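Putative peptidase (Chlamydophila abortus, PDB 3CE2) probably acts as a zinc-dependent oligopeptidase of the M3B family, degrading a variety of small bioactive peptides. Local coordinates at residues D64-L69 and P143-Y148. Sequence-based numbering, arbitrary orientation.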
# COMPACT_ATOMS: atom_id res chain seq x y z
N ASP A 64 12.51 30.30 -18.25
CA ASP A 64 11.43 31.18 -18.68
C ASP A 64 11.07 30.88 -20.14
O ASP A 64 10.28 31.59 -20.75
CB ASP A 64 11.76 32.66 -18.45
CG ASP A 64 13.03 33.11 -19.17
OD1 ASP A 64 13.77 32.27 -19.73
OD2 ASP A 64 13.28 34.34 -19.17
N ASN A 65 11.63 29.79 -20.67
CA ASN A 65 11.44 29.44 -22.07
C ASN A 65 10.94 28.00 -22.25
O ASN A 65 11.68 27.04 -22.07
CB ASN A 65 12.76 29.64 -22.80
CG ASN A 65 12.67 29.30 -24.26
OD1 ASN A 65 12.33 28.19 -24.65
ND2 ASN A 65 13.01 30.27 -25.08
N SER A 66 9.69 27.86 -22.66
CA SER A 66 9.06 26.56 -22.70
C SER A 66 9.81 25.55 -23.55
O SER A 66 9.70 24.35 -23.32
CB SER A 66 7.62 26.68 -23.17
OG SER A 66 6.91 27.51 -22.27
N GLU A 67 10.56 26.02 -24.53
CA GLU A 67 11.27 25.09 -25.38
C GLU A 67 12.50 24.50 -24.67
O GLU A 67 12.88 23.36 -24.91
CB GLU A 67 11.66 25.72 -26.71
CG GLU A 67 12.23 24.69 -27.71
CD GLU A 67 11.95 25.02 -29.17
OE1 GLU A 67 12.83 24.77 -30.03
OE2 GLU A 67 10.83 25.53 -29.46
N SER A 68 13.08 25.29 -23.78
CA SER A 68 14.21 24.83 -22.99
C SER A 68 13.74 23.78 -21.98
O SER A 68 14.36 22.72 -21.82
CB SER A 68 14.86 25.99 -22.26
OG SER A 68 16.19 25.65 -21.92
N LEU A 69 12.65 24.10 -21.31
CA LEU A 69 12.06 23.22 -20.32
C LEU A 69 11.68 21.92 -20.99
O LEU A 69 11.95 20.85 -20.47
CB LEU A 69 10.85 23.90 -19.72
CG LEU A 69 9.99 23.25 -18.66
CD1 LEU A 69 10.85 22.70 -17.55
CD2 LEU A 69 9.03 24.33 -18.13
N PRO A 143 1.98 24.50 -25.78
CA PRO A 143 1.73 23.28 -26.56
C PRO A 143 2.92 22.35 -26.73
O PRO A 143 2.73 21.14 -26.86
CB PRO A 143 1.25 23.81 -27.92
CG PRO A 143 0.78 25.24 -27.61
CD PRO A 143 1.78 25.71 -26.60
N CYS A 144 4.13 22.86 -26.74
CA CYS A 144 5.25 21.91 -26.80
C CYS A 144 5.41 21.19 -25.46
O CYS A 144 6.02 20.11 -25.41
CB CYS A 144 6.55 22.56 -27.21
SG CYS A 144 6.93 23.89 -26.14
N LEU A 145 4.87 21.80 -24.40
CA LEU A 145 4.76 21.17 -23.08
C LEU A 145 3.45 20.44 -22.81
O LEU A 145 3.25 19.92 -21.71
CB LEU A 145 4.89 22.22 -21.98
CG LEU A 145 6.28 22.83 -21.88
CD1 LEU A 145 6.32 23.92 -20.79
CD2 LEU A 145 7.27 21.73 -21.65
N ALA A 146 2.54 20.40 -23.78
CA ALA A 146 1.19 19.87 -23.50
C ALA A 146 1.17 18.42 -23.03
O ALA A 146 0.33 18.05 -22.23
CB ALA A 146 0.21 20.10 -24.69
N PRO A 147 2.06 17.56 -23.56
CA PRO A 147 2.11 16.17 -23.07
C PRO A 147 2.60 16.01 -21.64
O PRO A 147 2.49 14.93 -21.08
CB PRO A 147 3.10 15.48 -24.03
CG PRO A 147 3.11 16.39 -25.29
CD PRO A 147 2.97 17.78 -24.70
N TYR A 148 3.14 17.08 -21.07
CA TYR A 148 3.76 17.04 -19.75
C TYR A 148 3.03 17.99 -18.84
O TYR A 148 3.60 18.54 -17.91
CB TYR A 148 5.24 17.45 -19.82
CG TYR A 148 6.01 16.72 -20.90
CD1 TYR A 148 6.59 15.47 -20.65
CD2 TYR A 148 6.13 17.26 -22.18
CE1 TYR A 148 7.28 14.79 -21.65
CE2 TYR A 148 6.81 16.58 -23.18
CZ TYR A 148 7.38 15.35 -22.91
OH TYR A 148 8.06 14.70 -23.91
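Ser-66 and Leu-145 bring the two backbones closest, with CA atoms 6.9 Å apart, where the first turn of helix 66-96 faces a type I beta turn running from Pro-143 to Ala-146. At that separation side chains do the bridging, and the join is one of van der Waals packing. Leu-145 carries most of it: its CG stands anti to the carbonyl carbon (chi1 -68°), which places the CD1 methyl against Leu-69 and Ser-66. That CD1 lies 3.8 Å from CD2 of Leu-69, the two leucine side chains crossing at about a right angle, and is 3.9 Å from CB of Ser-66. The other methyl, CD2 of Leu-145, sits 3.9 Å from Ser-66 O, so both methyls rest on the first turn, one on side-chain carbon and the other beside a backbone carbonyl oxygen. Cys-144 adds a looser touch at the margin, its SG 4.1 Å from Ser-66 CB. Ser-66 meets the turn through CB and its carbonyl oxygen, and its OG, also beside Leu-145 CD1, is hydrogen-bonded to ND1 of His-139 on helix 133-141; His-139 also touches Leu-69 and Leu-145, and Leu-70 extends the apolar patch along helix 66-96. The helix start is closed by Asn-65 at the N-cap. Its OD1 accepts from Ser-68 N at 3.1 Å, with the donor tilted 31° from the carbonyl plane, and more weakly from Glu-67 N. Across the loop, Ala-146 N donates to Pro-143 O over 3.2 Å, the closing bond of the turn that carries Leu-145. Here a leucine from an interhelical turn packs on an Asn-capped helix N-terminus, joining the connection between helices 133-141 and 149-156 to helix 66-96 in a helical part of this M3B-family protein, away from its zinc sites.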